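Local coordinates for conserved hypothetical protein TM1506 (Thermotoga maritima, PDB 1VK9), which is of unknown function but adopts a cytidine deaminase-like fold, binds zinc ions and may have catalytic activity, at residues L30-S36 with G63-K69; V51-F55 with F78-M82; H86-I92 with Q105-E111; F127-V131 with I143-F148. Residue numbers count along the deposited sequence, not the author numbering.

Contact 1 (L30-S36 with G63-K69); sequences LSLLAYS and GSLVIDK
Strands 32-35 and 65-68 run antiparallel, their axes 4.7 Å apart and their directions at 167°. Leu-33/Ile-67 and Tyr-35/Leu-65 are hydrogen-bonded pairs: N of Leu-33 to O of Ile-67 is 3.0 Å, and N of Ile-67 to O of Leu-33, N of Tyr-35 to O of Leu-65 and N of Leu-65 to O of Tyr-35 are each 2.8 Å. N of Lys-69 extends the ladder to O of Ser-31 (3.2 Å). Leu-32/Asp-68 and Ala-34/Val-66 are the non-hydrogen-bonded pairs.

Side chains alternate between two faces. On one, Leu-32 (chi1 t, chi2 p) turns CD1 diagonally to CG1 of Val-66 (chi1 t) at 3.6 Å, while CB of Ala-34 lies 4.3 Å from CG2 of Val-66; helix 49-57 covers Leu-32. On the other, Leu-33 (t, p) sets CD2 4.2 Å from CD1 of Ile-67 (m, t), and CB of Tyr-35 lies 4.2 Å from CD1 of Leu-65 (chi1 p). The t rotamer of Tyr-35 carries its ring away from Leu-65, against helix 15-27. OG of Ser-31 (p) hydrogen-bonds to O of Asp-45. Asp-68 (t) is covalently linked through OD1 to an unidentified ligand.

Ser-31 and Leu-32 both face Ser-43, a classic beta bulge. The pair belongs to the antiparallel part of the mixed sheet, layered between helices, of this cytidine deaminase-like fold.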
# COMPACT_ATOMS: atom_id res chain seq x y z
N LEU A 30 0.58 13.70 5.58
CA LEU A 30 0.63 12.28 5.99
C LEU A 30 1.51 11.47 5.07
O LEU A 30 1.76 11.87 3.94
CB LEU A 30 -0.77 11.68 6.00
CG LEU A 30 -1.72 12.10 7.13
CD1 LEU A 30 -3.01 11.29 7.05
CD2 LEU A 30 -1.10 11.98 8.52
N SER A 31 1.98 10.32 5.53
CA SER A 31 2.71 9.43 4.63
C SER A 31 1.94 8.14 4.30
O SER A 31 2.28 7.43 3.34
CB SER A 31 4.13 9.16 5.14
OG SER A 31 4.14 8.40 6.33
N LEU A 32 0.91 7.86 5.12
CA LEU A 32 -0.00 6.73 4.98
C LEU A 32 -1.35 7.06 5.62
O LEU A 32 -1.42 7.68 6.68
CB LEU A 32 0.58 5.48 5.63
CG LEU A 32 -0.14 4.13 5.56
CD1 LEU A 32 -0.48 3.73 4.13
CD2 LEU A 32 0.71 3.04 6.21
N LEU A 33 -2.43 6.65 4.98
CA LEU A 33 -3.77 6.86 5.51
C LEU A 33 -4.66 5.70 5.10
O LEU A 33 -4.61 5.26 3.93
CB LEU A 33 -4.34 8.18 4.99
CG LEU A 33 -5.82 8.45 5.19
CD1 LEU A 33 -6.13 8.73 6.63
CD2 LEU A 33 -6.23 9.62 4.35
N ALA A 34 -5.45 5.17 6.04
CA ALA A 34 -6.57 4.30 5.67
C ALA A 34 -7.88 4.99 6.02
O ALA A 34 -8.03 5.55 7.11
CB ALA A 34 -6.45 2.96 6.33
N TYR A 35 -8.81 4.98 5.07
CA TYR A 35 -10.03 5.79 5.15
C TYR A 35 -11.31 5.01 4.77
O TYR A 35 -11.35 4.30 3.76
CB TYR A 35 -9.87 7.02 4.27
CG TYR A 35 -10.99 8.05 4.36
CD1 TYR A 35 -10.99 9.03 5.36
CD2 TYR A 35 -12.03 8.06 3.43
CE1 TYR A 35 -12.01 9.99 5.43
CE2 TYR A 35 -13.04 9.01 3.49
CZ TYR A 35 -13.03 9.97 4.50
OH TYR A 35 -14.04 10.91 4.55
N SER A 36 -12.36 5.16 5.59
CA SER A 36 -13.60 4.42 5.35
C SER A 36 -14.83 5.33 5.25
O SER A 36 -15.95 4.88 5.09
CB SER A 36 -13.82 3.38 6.45
OG SER A 36 -14.11 4.05 7.66
N GLY A 63 -13.91 -2.19 2.37
CA GLY A 63 -14.75 -1.04 2.64
C GLY A 63 -13.90 0.21 2.84
O GLY A 63 -14.42 1.30 3.05
N SER A 64 -12.59 0.05 2.78
CA SER A 64 -11.71 1.17 3.04
C SER A 64 -10.82 1.42 1.87
O SER A 64 -10.64 0.56 1.01
CB SER A 64 -10.89 0.90 4.29
OG SER A 64 -11.66 1.21 5.43
N LEU A 65 -10.25 2.63 1.81
CA LEU A 65 -9.20 2.91 0.84
C LEU A 65 -7.92 3.29 1.57
O LEU A 65 -7.98 3.80 2.70
CB LEU A 65 -9.63 3.99 -0.15
CG LEU A 65 -9.95 5.36 0.40
CD1 LEU A 65 -8.74 6.25 0.29
CD2 LEU A 65 -11.06 5.92 -0.42
N VAL A 66 -6.79 3.02 0.92
CA VAL A 66 -5.48 3.39 1.46
C VAL A 66 -4.80 4.39 0.55
O VAL A 66 -4.76 4.20 -0.65
CB VAL A 66 -4.57 2.16 1.60
CG1 VAL A 66 -3.13 2.57 1.95
CG2 VAL A 66 -5.15 1.17 2.61
N ILE A 67 -4.27 5.47 1.13
CA ILE A 67 -3.38 6.38 0.42
C ILE A 67 -1.95 6.24 0.93
O ILE A 67 -1.71 6.20 2.13
CB ILE A 67 -3.86 7.86 0.52
CG1 ILE A 67 -5.29 7.99 -0.00
CG2 ILE A 67 -2.88 8.79 -0.24
CD1 ILE A 67 -5.85 9.38 0.14
N ASP A 68 -1.00 6.18 0.02
CA ASP A 68 0.38 5.98 0.39
C ASP A 68 1.29 6.87 -0.48
O ASP A 68 1.05 7.03 -1.68
CB ASP A 68 0.74 4.50 0.25
CG ASP A 68 2.00 4.13 0.99
OD1 ASP A 68 2.68 5.04 1.52
OD2 ASP A 68 2.40 2.96 1.10
N LYS A 69 2.31 7.46 0.14
CA LYS A 69 3.23 8.40 -0.51
C LYS A 69 4.11 7.66 -1.55
O LYS A 69 4.35 8.16 -2.66
CB LYS A 69 4.12 9.02 0.57
CG LYS A 69 4.32 10.51 0.56
CD LYS A 69 5.28 10.86 1.71
CE LYS A 69 5.31 12.33 2.03
NZ LYS A 69 6.43 12.94 1.29

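Contact 2 (V51-F55 with F78-M82); sequences VVELF and FLLKM
Helices 49-57 and 73-82 pack side by side on one face of the central sheet in the cytidine deaminase-like alpha/beta fold. Over 51-55 and 78-82 their axes run nearly parallel, 10.4 Å apart and crossing at 21°; Phe-55 and Phe-78 bring their CA atoms to 6.7 Å. No hydrogen bond crosses the interface. Phe-78 (chi1 m) opens the second segment, its CB 3.5 Å from CG1 of Val-51 and its CZ 4.0 Å from CG2 of Val-52, both valines being t. Its ring edge meets the face of Phe-55 (chi1 t) in a T-shaped stack, centroids 5.0 Å apart and planes at 82°. Leu-79 (m, t) reaches Leu-54 (t, p), CD2 to CD2 4.2 Å, above Val-66 of the sheet. CG of Lys-81 (t) sits at the edge of the Phe-55 ring, 3.9 Å from CE1. Selenomethionine Met-82 (m, t, m) makes an oblique Met-aromatic contact, SE 5.3 Å from the Phe-55 centroid, and places SE 3.9 Å from CG of Leu-54.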
# COMPACT_ATOMS: atom_id res chain seq x y z
N VAL A 51 3.40 1.06 7.28
CA VAL A 51 2.71 -0.03 6.59
C VAL A 51 2.66 -1.27 7.49
O VAL A 51 1.61 -1.92 7.62
CB VAL A 51 3.36 -0.36 5.24
CG1 VAL A 51 2.66 -1.51 4.59
CG2 VAL A 51 3.27 0.84 4.31
N VAL A 52 3.79 -1.58 8.13
CA VAL A 52 3.83 -2.64 9.11
C VAL A 52 2.92 -2.32 10.32
O VAL A 52 2.14 -3.17 10.71
CB VAL A 52 5.28 -2.97 9.53
CG1 VAL A 52 5.33 -4.00 10.65
CG2 VAL A 52 6.08 -3.47 8.34
N GLU A 53 3.00 -1.11 10.88
CA GLU A 53 2.11 -0.71 11.97
C GLU A 53 0.68 -0.99 11.48
O GLU A 53 -0.07 -1.73 12.13
CB GLU A 53 2.31 0.78 12.41
CG GLU A 53 3.53 1.09 13.31
CD GLU A 53 3.65 2.57 13.78
OE1 GLU A 53 2.91 2.96 14.73
OE2 GLU A 53 4.51 3.36 13.26
N LEU A 54 0.31 -0.47 10.31
CA LEU A 54 -1.02 -0.70 9.75
C LEU A 54 -1.39 -2.19 9.63
O LEU A 54 -2.47 -2.61 10.03
CB LEU A 54 -1.15 -0.01 8.39
CG LEU A 54 -2.43 -0.21 7.56
CD1 LEU A 54 -3.68 0.22 8.34
CD2 LEU A 54 -2.34 0.56 6.24
N PHE A 55 -0.48 -2.99 9.09
CA PHE A 55 -0.65 -4.43 8.99
C PHE A 55 -0.91 -5.10 10.35
O PHE A 55 -1.72 -6.00 10.46
CB PHE A 55 0.59 -5.04 8.37
CG PHE A 55 0.42 -6.46 7.90
CD1 PHE A 55 -0.15 -6.73 6.66
CD2 PHE A 55 0.86 -7.52 8.68
CE1 PHE A 55 -0.30 -8.04 6.22
CE2 PHE A 55 0.71 -8.83 8.26
CZ PHE A 55 0.12 -9.10 7.03
N PHE A 78 2.12 -5.97 1.47
CA PHE A 78 1.34 -5.78 2.69
C PHE A 78 -0.08 -5.33 2.35
O PHE A 78 -1.07 -5.93 2.80
CB PHE A 78 2.03 -4.77 3.60
CG PHE A 78 3.16 -5.35 4.39
CD1 PHE A 78 2.93 -6.06 5.55
CD2 PHE A 78 4.46 -5.18 3.97
CE1 PHE A 78 3.97 -6.59 6.27
CE2 PHE A 78 5.51 -5.70 4.70
CZ PHE A 78 5.26 -6.42 5.84
N LEU A 79 -0.18 -4.29 1.53
CA LEU A 79 -1.46 -3.74 1.16
C LEU A 79 -2.33 -4.80 0.43
O LEU A 79 -3.53 -4.91 0.71
CB LEU A 79 -1.27 -2.44 0.38
CG LEU A 79 -0.64 -1.26 1.15
CD1 LEU A 79 -0.35 -0.06 0.24
CD2 LEU A 79 -1.48 -0.82 2.36
N LEU A 80 -1.73 -5.60 -0.46
CA LEU A 80 -2.48 -6.63 -1.20
C LEU A 80 -3.12 -7.62 -0.24
O LEU A 80 -4.29 -7.99 -0.40
CB LEU A 80 -1.59 -7.39 -2.18
CG LEU A 80 -1.35 -6.77 -3.56
CD1 LEU A 80 -0.60 -7.76 -4.43
CD2 LEU A 80 -2.62 -6.35 -4.24
N LYS A 81 -2.35 -8.03 0.76
CA LYS A 81 -2.86 -8.99 1.73
C LYS A 81 -4.05 -8.42 2.51
O LYS A 81 -4.97 -9.15 2.88
CB LYS A 81 -1.76 -9.49 2.66
CG LYS A 81 -2.22 -10.43 3.76
CD LYS A 81 -2.78 -11.74 3.19
CE LYS A 81 -2.04 -12.98 3.69
NZ LYS A 81 -2.56 -13.24 5.02
N MSE A 82 -4.05 -7.10 2.71
CA MSE A 82 -5.08 -6.51 3.56
C MSE A 82 -6.38 -6.29 2.82
O MSE A 82 -7.40 -5.99 3.44
CB MSE A 82 -4.58 -5.23 4.19
CG MSE A 82 -3.63 -5.48 5.32
SE MSE A 82 -3.08 -3.82 6.16
CE MSE A 82 -1.74 -3.31 4.85

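Contact 3 (H86-I92 with Q105-E111); sequences HIHAKVI and QSFSYDE. With ZN (zinc ion), chain E.
Strands 86-89 and 107-109 are the parallel neighbours of a beta-alpha-beta unit whose connection is helix 94-102; their axes lie 4.6 Å apart at 11°, with Ile-87 beside Phe-107 and Ala-89 beside Tyr-109. His-86 (chi1 t) hydrogen-bonds through ND1 to OG of Ser-106 (2.8 Å) and through NE2 to OG of Ser-108 (2.7 Å). Ile-87 takes N to O of Ser-106 (3.0 Å) and receives N of Ser-108 on its O (2.9 Å). His-88 (t) donates ND1 to OG of Ser-108 (2.8 Å), consistent with NE2 being turned to the metal. Ala-89 N bonds to O of Ser-108 (2.9 Å), and Asp-110 N to O of Ala-89 (3.1 Å). Both chains bend, at Lys-90/Val-91 and at Asp-110; the ladder carries on through a weak bond from N of Glu-111 to O of Lys-90 (3.1 Å), and N of Ile-92 bonds to O of Glu-111 (3.0 Å). Ile-92 lays CG2 over the Tyr-109 ring, 4.0 Å from its centroid. Asp-110 (chi1 m) is this chain's second zinc ligand: the ion is held by NE2 of His-88 at 2.1 Å, OD2 of Asp-110 at 1.9 Å and a water at 2.2 Å.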
# COMPACT_ATOMS: atom_id res chain seq x y z
N HIS A 86 -9.35 0.17 -2.69
CA HIS A 86 -8.52 0.89 -3.63
C HIS A 86 -7.26 1.39 -2.93
O HIS A 86 -7.32 1.75 -1.74
CB HIS A 86 -9.32 2.05 -4.19
CG HIS A 86 -8.61 2.87 -5.22
ND1 HIS A 86 -8.73 2.62 -6.57
CD2 HIS A 86 -7.83 3.98 -5.11
CE1 HIS A 86 -8.03 3.51 -7.25
NE2 HIS A 86 -7.47 4.35 -6.39
N ILE A 87 -6.12 1.39 -3.63
CA ILE A 87 -4.91 2.02 -3.14
C ILE A 87 -4.57 3.16 -4.08
O ILE A 87 -4.49 2.96 -5.30
CB ILE A 87 -3.75 1.02 -3.11
CG1 ILE A 87 -4.11 -0.21 -2.27
CG2 ILE A 87 -2.47 1.67 -2.59
CD1 ILE A 87 -3.29 -1.43 -2.59
N HIS A 88 -4.40 4.36 -3.53
CA HIS A 88 -3.91 5.50 -4.30
C HIS A 88 -2.50 5.79 -3.86
O HIS A 88 -2.28 6.10 -2.70
CB HIS A 88 -4.76 6.76 -4.10
CG HIS A 88 -4.26 7.94 -4.88
ND1 HIS A 88 -4.31 8.01 -6.25
CD2 HIS A 88 -3.67 9.09 -4.47
CE1 HIS A 88 -3.80 9.15 -6.66
NE2 HIS A 88 -3.40 9.83 -5.60
N ALA A 89 -1.56 5.68 -4.79
CA ALA A 89 -0.15 5.90 -4.53
C ALA A 89 0.26 7.23 -5.15
O ALA A 89 0.03 7.45 -6.34
CB ALA A 89 0.66 4.76 -5.13
N LYS A 90 0.87 8.11 -4.36
CA LYS A 90 1.36 9.36 -4.94
C LYS A 90 2.50 9.04 -5.92
O LYS A 90 2.55 9.59 -7.01
CB LYS A 90 1.76 10.36 -3.86
CG LYS A 90 2.35 11.65 -4.40
CD LYS A 90 2.54 12.68 -3.31
CE LYS A 90 3.36 13.85 -3.82
NZ LYS A 90 2.83 15.11 -3.26
N VAL A 91 3.38 8.14 -5.52
CA VAL A 91 4.38 7.56 -6.41
C VAL A 91 4.33 6.04 -6.24
O VAL A 91 4.33 5.55 -5.11
CB VAL A 91 5.83 8.00 -6.05
CG1 VAL A 91 6.81 7.43 -7.05
CG2 VAL A 91 5.96 9.45 -6.02
N ILE A 92 4.32 5.32 -7.36
CA ILE A 92 4.39 3.86 -7.37
C ILE A 92 5.58 3.38 -8.19
O ILE A 92 5.89 3.95 -9.24
CB ILE A 92 3.08 3.28 -7.93
CG1 ILE A 92 2.99 1.79 -7.67
CG2 ILE A 92 2.94 3.55 -9.43
CD1 ILE A 92 1.56 1.26 -7.78
N GLN A 105 -5.89 -5.91 -8.09
CA GLN A 105 -6.19 -4.91 -7.07
C GLN A 105 -6.49 -3.58 -7.75
O GLN A 105 -5.86 -3.24 -8.75
CB GLN A 105 -5.01 -4.76 -6.14
CG GLN A 105 -5.06 -3.56 -5.25
CD GLN A 105 -6.02 -3.72 -4.08
OE1 GLN A 105 -6.00 -4.74 -3.40
NE2 GLN A 105 -6.84 -2.71 -3.83
N SER A 106 -7.46 -2.83 -7.24
CA SER A 106 -7.80 -1.53 -7.81
C SER A 106 -6.88 -0.48 -7.23
O SER A 106 -6.72 -0.38 -6.01
CB SER A 106 -9.24 -1.18 -7.51
OG SER A 106 -9.44 0.19 -7.70
N PHE A 107 -6.24 0.29 -8.10
CA PHE A 107 -5.27 1.26 -7.60
C PHE A 107 -5.10 2.41 -8.60
O PHE A 107 -5.47 2.28 -9.75
CB PHE A 107 -3.93 0.57 -7.29
CG PHE A 107 -3.16 0.17 -8.52
CD1 PHE A 107 -3.41 -1.05 -9.15
CD2 PHE A 107 -2.19 1.04 -9.06
CE1 PHE A 107 -2.72 -1.41 -10.31
CE2 PHE A 107 -1.50 0.69 -10.22
CZ PHE A 107 -1.76 -0.55 -10.85
N SER A 108 -4.57 3.54 -8.14
CA SER A 108 -4.33 4.67 -9.00
C SER A 108 -3.04 5.31 -8.52
O SER A 108 -2.64 5.04 -7.39
CB SER A 108 -5.49 5.67 -8.96
OG SER A 108 -5.76 6.07 -7.63
N TYR A 109 -2.40 6.12 -9.37
CA TYR A 109 -1.12 6.72 -9.01
C TYR A 109 -0.89 8.09 -9.65
O TYR A 109 -1.51 8.42 -10.65
CB TYR A 109 0.05 5.77 -9.33
CG TYR A 109 0.18 5.33 -10.78
CD1 TYR A 109 -0.50 4.18 -11.23
CD2 TYR A 109 0.99 6.03 -11.70
CE1 TYR A 109 -0.43 3.75 -12.54
CE2 TYR A 109 1.08 5.60 -13.03
CZ TYR A 109 0.37 4.44 -13.43
OH TYR A 109 0.43 3.94 -14.70
N ASP A 110 -0.02 8.90 -9.07
CA ASP A 110 0.27 10.21 -9.65
C ASP A 110 1.52 10.13 -10.54
O ASP A 110 1.53 10.70 -11.61
CB ASP A 110 0.37 11.29 -8.57
CG ASP A 110 -0.92 11.41 -7.76
OD1 ASP A 110 -2.01 11.32 -8.37
OD2 ASP A 110 -0.96 11.55 -6.49
N GLU A 111 2.54 9.40 -10.09
CA GLU A 111 3.80 9.26 -10.81
C GLU A 111 4.19 7.79 -10.74
O GLU A 111 3.91 7.13 -9.74
CB GLU A 111 4.91 10.14 -10.19
CG GLU A 111 6.20 10.10 -11.00
CD GLU A 111 7.41 10.86 -10.42
OE1 GLU A 111 7.24 11.61 -9.45
OE2 GLU A 111 8.56 10.72 -10.98
ZN ZN E . -2.55 11.71 -5.57
O HOH W 1 -1.47 11.96 -3.65

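Contact 4 (F127-V131 with I143-F148); sequences FEKLV and IVLSKF
Phe-127 and Leu-130, on one side of helix 126-132, supply most of that helix's surface in this contact with the C-terminal end of helix 137-145 and the residues beyond it. Phe-127 (chi1 m) extends its ring across the gap, so that CE1 lies 4.2 Å from CG1 of Val-144 (chi1 t) and 3.8 Å from CG of Lys-147 (m, m). CZ of Phe-127 is 3.7 Å from CE1 of Phe-148 (chi1 m); these two rings are nearly parallel, at 15°, but with centroids 5.8 Å apart they are slid sideways and barely overlap. Leu-130 (t, p) meets Ile-143 (t, t), CD1 to CD1 4.0 Å, and sets CD2 4.3 Å from CE of Lys-147. One turn on from Phe-127, Val-131 (m) places CG1 4.2 Å from CG2 of Ile-143 and 4.1 Å from CG2 of Val-144. Helical geometry ends at Ser-146, whose OG hydrogen-bonds to O of Ile-143 (2.9 Å), and the chain then curls so that Lys-147 and Phe-148 reach the Phe-127 ring. With no hydrogen bond between the segments, the two C-terminal helices are held here by shape and burial of apolar groups, including the aliphatic part of Lys-147, and not by directional bonds.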
# COMPACT_ATOMS: atom_id res chain seq x y z
N PHE A 127 15.16 -2.24 1.05
CA PHE A 127 13.98 -3.11 1.11
C PHE A 127 13.45 -3.48 -0.27
O PHE A 127 13.02 -4.61 -0.49
CB PHE A 127 12.86 -2.50 1.94
CG PHE A 127 13.05 -2.68 3.41
CD1 PHE A 127 12.85 -3.91 4.01
CD2 PHE A 127 13.47 -1.60 4.21
CE1 PHE A 127 13.04 -4.08 5.38
CE2 PHE A 127 13.67 -1.76 5.58
CZ PHE A 127 13.45 -2.99 6.17
N GLU A 128 13.47 -2.54 -1.21
CA GLU A 128 13.05 -2.84 -2.57
C GLU A 128 14.00 -3.86 -3.23
O GLU A 128 13.53 -4.79 -3.92
CB GLU A 128 12.87 -1.53 -3.38
CG GLU A 128 12.39 -1.67 -4.83
CD GLU A 128 10.88 -1.52 -5.02
OE1 GLU A 128 10.12 -2.23 -4.33
OE2 GLU A 128 10.45 -0.70 -5.89
N LYS A 129 15.32 -3.70 -3.02
CA LYS A 129 16.30 -4.62 -3.58
C LYS A 129 16.09 -6.00 -2.98
O LYS A 129 16.11 -7.01 -3.70
CB LYS A 129 17.75 -4.17 -3.36
CG LYS A 129 18.81 -5.08 -4.05
CD LYS A 129 20.24 -4.51 -3.96
CE LYS A 129 21.31 -5.60 -3.73
NZ LYS A 129 22.45 -5.08 -2.93
N LEU A 130 15.89 -6.05 -1.66
CA LEU A 130 15.62 -7.30 -0.97
C LEU A 130 14.50 -8.11 -1.65
O LEU A 130 14.67 -9.29 -1.96
CB LEU A 130 15.29 -7.02 0.50
CG LEU A 130 14.98 -8.22 1.39
CD1 LEU A 130 16.10 -9.29 1.35
CD2 LEU A 130 14.68 -7.75 2.83
N VAL A 131 13.36 -7.47 -1.90
CA VAL A 131 12.18 -8.19 -2.37
C VAL A 131 12.02 -8.17 -3.88
O VAL A 131 11.05 -8.76 -4.40
CB VAL A 131 10.88 -7.66 -1.69
CG1 VAL A 131 11.01 -7.73 -0.18
CG2 VAL A 131 10.56 -6.23 -2.15
N ILE A 143 9.45 -12.03 5.03
CA ILE A 143 10.83 -11.59 5.09
C ILE A 143 10.95 -10.15 5.59
O ILE A 143 11.87 -9.84 6.35
CB ILE A 143 11.62 -11.80 3.76
CG1 ILE A 143 13.12 -11.97 4.05
CG2 ILE A 143 11.41 -10.64 2.80
CD1 ILE A 143 14.00 -12.38 2.84
N VAL A 144 10.04 -9.26 5.20
CA VAL A 144 10.13 -7.88 5.67
C VAL A 144 9.94 -7.82 7.19
O VAL A 144 10.68 -7.11 7.88
CB VAL A 144 9.16 -6.93 4.97
CG1 VAL A 144 9.11 -5.57 5.68
CG2 VAL A 144 9.59 -6.74 3.53
N LEU A 145 8.99 -8.59 7.71
CA LEU A 145 8.75 -8.61 9.15
C LEU A 145 9.97 -9.08 9.93
O LEU A 145 10.19 -8.64 11.07
CB LEU A 145 7.53 -9.44 9.49
CG LEU A 145 6.21 -8.82 9.06
CD1 LEU A 145 5.06 -9.76 9.32
CD2 LEU A 145 5.98 -7.49 9.75
N SER A 146 10.77 -9.94 9.33
CA SER A 146 11.94 -10.45 10.00
C SER A 146 13.09 -9.43 9.98
O SER A 146 14.24 -9.77 10.27
CB SER A 146 12.35 -11.81 9.41
OG SER A 146 13.15 -11.62 8.25
N LYS A 147 12.78 -8.19 9.61
CA LYS A 147 13.72 -7.08 9.78
C LYS A 147 13.19 -6.14 10.87
O LYS A 147 13.96 -5.45 11.50
CB LYS A 147 13.99 -6.32 8.46
CG LYS A 147 14.40 -7.17 7.23
CD LYS A 147 15.46 -8.23 7.53
CE LYS A 147 16.70 -8.10 6.63
NZ LYS A 147 17.20 -9.43 6.14
N PHE A 148 11.88 -6.14 11.08
CA PHE A 148 11.27 -5.42 12.21
C PHE A 148 10.92 -6.41 13.32
O PHE A 148 11.57 -6.44 14.36
CB PHE A 148 9.99 -4.67 11.78
CG PHE A 148 10.22 -3.58 10.74
CD1 PHE A 148 10.26 -3.89 9.38
CD2 PHE A 148 10.34 -2.25 11.13
CE1 PHE A 148 10.45 -2.88 8.41
CE2 PHE A 148 10.52 -1.23 10.18
CZ PHE A 148 10.58 -1.55 8.81

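In the fold
Contacts 1 and 3 belong to one sheet: strand 65-68 lies beside strand 86-93, with O of Val-66 2.9 Å from N of His-88 and O of Asp-68 2.9 Å from N of Lys-90. The zinc held in contact 3 is about 6 Å from the side chain of Ile-67 in contact 1. The helix pair of contact 2 packs on this sheet, CD2 of Leu-79 meeting CG1 of Val-66 (3.8 Å) and CB of Leu-79 meeting CD1 of Ile-87 (3.7 Å). Contact 4 joins through contact 2, where CE2 of Phe-78 lies 3.7 Å from CG1 of Val-144; its centre is about 22 Å from that of contact 1 and about 21 Å from that of contact 3.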